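Putative hydrogenase expression/formation protein hupG (Rhodopseudomonas palustris, PDB 2QSI) is of unknown function but, as a thioredoxin-like member of the HupG/HyaE family, probably assists in the expression or maturation of hydrogenase. Local coordinates at residues I35-R41 with R67-V73. Numbering follows the deposited sequence.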
loop_
_atom_site.group_PDB
_atom_site.type_symbol
_atom_site.label_atom_id
_atom_site.label_comp_id
_atom_site.label_asym_id
_atom_site.label_seq_id
_atom_site.Cartn_x
_atom_site.Cartn_y
_atom_site.Cartn_z
ATOM N N ILE A 35 -6.025 -7.146 -5.101
ATOM C CA ILE A 35 -6.100 -7.127 -3.629
ATOM C C ILE A 35 -5.622 -8.509 -3.169
ATOM O O ILE A 35 -6.006 -9.541 -3.743
ATOM C CB ILE A 35 -7.551 -6.847 -3.145
ATOM C CG1 ILE A 35 -8.029 -5.401 -3.476
ATOM C CG2 ILE A 35 -7.724 -7.116 -1.662
ATOM C CD1 ILE A 35 -7.032 -4.376 -3.203
ATOM N N VAL A 36 -4.757 -8.504 -2.166
ATOM C CA VAL A 36 -4.176 -9.698 -1.632
ATOM C C VAL A 36 -4.891 -10.204 -0.388
ATOM O O VAL A 36 -5.187 -9.461 0.534
ATOM C CB VAL A 36 -2.673 -9.455 -1.348
ATOM C CG1 VAL A 36 -2.044 -10.711 -0.689
ATOM C CG2 VAL A 36 -1.964 -9.066 -2.708
ATOM N N VAL A 37 -5.153 -11.503 -0.373
ATOM C CA VAL A 37 -5.689 -12.160 0.801
ATOM C C VAL A 37 -4.556 -13.005 1.415
ATOM O O VAL A 37 -4.104 -14.014 0.820
ATOM C CB VAL A 37 -6.890 -13.023 0.455
ATOM C CG1 VAL A 37 -7.505 -13.636 1.739
ATOM C CG2 VAL A 37 -7.952 -12.189 -0.291
ATOM N N LEU A 38 -4.087 -12.588 2.585
ATOM C CA LEU A 38 -3.057 -13.323 3.290
ATOM C C LEU A 38 -3.730 -14.209 4.296
ATOM O O LEU A 38 -4.524 -13.726 5.110
ATOM C CB LEU A 38 -2.101 -12.402 4.043
ATOM C CG LEU A 38 -1.251 -11.443 3.226
ATOM C CD1 LEU A 38 -0.425 -10.562 4.199
ATOM C CD2 LEU A 38 -0.443 -12.193 2.189
ATOM N N PHE A 39 -3.395 -15.494 4.211
ATOM C CA PHE A 39 -3.919 -16.560 5.057
ATOM C C PHE A 39 -2.923 -16.888 6.155
ATOM O O PHE A 39 -1.834 -17.403 5.887
ATOM C CB PHE A 39 -4.199 -17.801 4.195
ATOM C CG PHE A 39 -4.577 -19.020 4.968
ATOM C CD1 PHE A 39 -5.397 -18.956 6.069
ATOM C CD2 PHE A 39 -4.159 -20.275 4.513
ATOM C CE1 PHE A 39 -5.760 -20.150 6.751
ATOM C CE2 PHE A 39 -4.500 -21.406 5.161
ATOM C CZ PHE A 39 -5.304 -21.345 6.294
ATOM N N PHE A 40 -3.341 -16.583 7.391
ATOM C CA PHE A 40 -2.640 -17.010 8.620
ATOM C C PHE A 40 -3.309 -18.263 9.159
ATOM O O PHE A 40 -4.488 -18.250 9.593
ATOM C CB PHE A 40 -2.687 -15.896 9.654
ATOM C CG PHE A 40 -1.930 -14.654 9.236
ATOM C CD1 PHE A 40 -0.612 -14.442 9.670
ATOM C CD2 PHE A 40 -2.500 -13.702 8.378
ATOM C CE1 PHE A 40 0.082 -13.281 9.313
ATOM C CE2 PHE A 40 -1.782 -12.586 7.963
ATOM C CZ PHE A 40 -0.484 -12.385 8.417
ATOM N N ARG A 41 -2.562 -19.355 9.063
ATOM C CA ARG A 41 -3.072 -20.685 9.343
ATOM C C ARG A 41 -2.896 -21.043 10.805
ATOM O O ARG A 41 -3.857 -21.045 11.565
ATOM C CB ARG A 41 -2.375 -21.730 8.426
ATOM C CG ARG A 41 -2.876 -23.152 8.671
ATOM C CD ARG A 41 -1.996 -24.202 8.015
ATOM N NE ARG A 41 -2.078 -24.231 6.548
ATOM C CZ ARG A 41 -2.947 -24.939 5.819
ATOM N NH1 ARG A 41 -3.845 -25.736 6.389
ATOM N NH2 ARG A 41 -2.857 -24.869 4.501
ATOM N N ARG A 67 -10.231 -9.923 -8.950
ATOM C CA ARG A 67 -10.063 -8.919 -7.881
ATOM C C ARG A 67 -9.037 -9.306 -6.824
ATOM O O ARG A 67 -8.433 -8.425 -6.236
ATOM C CB ARG A 67 -11.395 -8.624 -7.187
ATOM C CG ARG A 67 -12.492 -7.978 -8.065
ATOM C CD ARG A 67 -12.105 -6.627 -8.663
ATOM N NE ARG A 67 -11.802 -5.523 -7.715
ATOM C CZ ARG A 67 -12.713 -4.747 -7.099
ATOM N NH1 ARG A 67 -14.028 -4.934 -7.260
ATOM N NH2 ARG A 67 -12.301 -3.752 -6.320
ATOM N N LEU A 68 -8.807 -10.605 -6.655
ATOM C CA LEU A 68 -8.075 -11.125 -5.486
ATOM C C LEU A 68 -7.015 -12.139 -5.880
ATOM O O LEU A 68 -7.134 -12.832 -6.916
ATOM C CB LEU A 68 -9.056 -11.823 -4.543
ATOM C CG LEU A 68 -10.227 -11.004 -4.045
ATOM C CD1 LEU A 68 -11.190 -11.914 -3.250
ATOM C CD2 LEU A 68 -9.714 -9.797 -3.240
ATOM N N VAL A 69 -6.019 -12.264 -5.010
ATOM C CA VAL A 69 -5.003 -13.289 -5.108
ATOM C C VAL A 69 -4.632 -13.687 -3.695
ATOM O O VAL A 69 -4.699 -12.858 -2.780
ATOM C CB VAL A 69 -3.774 -12.819 -5.865
ATOM C CG1 VAL A 69 -3.071 -11.729 -5.117
ATOM C CG2 VAL A 69 -2.823 -13.994 -6.091
ATOM N N ALA A 70 -4.331 -14.966 -3.491
ATOM C CA ALA A 70 -4.092 -15.464 -2.133
ATOM C C ALA A 70 -2.657 -15.904 -1.946
ATOM O O ALA A 70 -1.986 -16.348 -2.882
ATOM C CB ALA A 70 -5.052 -16.644 -1.790
ATOM N N ALA A 71 -2.193 -15.791 -0.726
ATOM C CA ALA A 71 -0.947 -16.387 -0.281
ATOM C C ALA A 71 -1.085 -16.795 1.185
ATOM O O ALA A 71 -1.679 -16.084 1.995
ATOM C CB ALA A 71 0.223 -15.427 -0.414
ATOM N N GLU A 72 -0.476 -17.930 1.510
ATOM C CA GLU A 72 -0.391 -18.427 2.884
ATOM C C GLU A 72 0.900 -17.900 3.485
ATOM O O GLU A 72 1.928 -17.857 2.812
ATOM C CB GLU A 72 -0.399 -19.953 2.920
ATOM C CG GLU A 72 -0.309 -20.507 4.335
ATOM C CD GLU A 72 -0.554 -21.983 4.444
ATOM O OE1 GLU A 72 -1.285 -22.559 3.590
ATOM O OE2 GLU A 72 -0.047 -22.573 5.429
ATOM N N VAL A 73 0.822 -17.479 4.736
ATOM C CA VAL A 73 1.960 -16.985 5.484
ATOM C C VAL A 73 2.754 -18.155 6.073
ATOM O O VAL A 73 2.202 -19.013 6.778
ATOM C CB VAL A 73 1.496 -15.987 6.582
ATOM C CG1 VAL A 73 2.656 -15.468 7.402
ATOM C CG2 VAL A 73 0.761 -14.783 5.918
HETATM O O HOH W 1 0.189 -19.006 8.636
#
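Two central, parallel strands of the thioredoxin-like sheet, 35-40 and 68-73, pair here; helix 50-62 links them in a beta-alpha-beta crossover. The ladder runs in unbroken register from Ile35 beside Leu68 to Phe39 beside Glu72. Odd residues of strand 35-40 do the bonding: Ile35 N gives to Arg67 O (3.0 Å), Val37 N to Val69 O (2.8 Å) and Phe39 N to Ala71 O (2.9 Å), while Ile35 O, Val37 O and Phe39 O take the amides of Val69, Ala71 and Val73. Val36, Leu38 and Phe40 turn their backbone polar groups the other way, to antiparallel strand 92-106.

Side chains alternate between the two faces. Val36, Leu38, Val69 and Ala71 share one, where Phe28 of helix 25-30 packs on both strands and Phe85 of helix 78-85 meets Leu38. Here too Val73 CG2 sits over the Phe40 ring, 3.7 Å from its centroid, a CH-pi contact; the Phe40 side chain lies about 5 Å from a bound DTT, probably from the crystallisation liquor, which may mark a pocket. On the other face Ile35 CB touches Leu68 CD2 at 3.7 Å, and Phe39 packs against helix 50-62. At the N-terminal ends of the strands, Ile35 meets Leu122 and Leu68 meets Ile118 of the second subunit, and Arg67 forms a salt bridge with its Asp126.

Just past strand 35-40, Arg41 forms a two-pronged salt bridge with Glu72: NE to OE2 and NH2 to OE1, both 2.9 Å. A water joins Arg41 N to Val73 O. The chemistry thus implies an apolar centre held by six backbone hydrogen bonds, with charge pairing at the two ends.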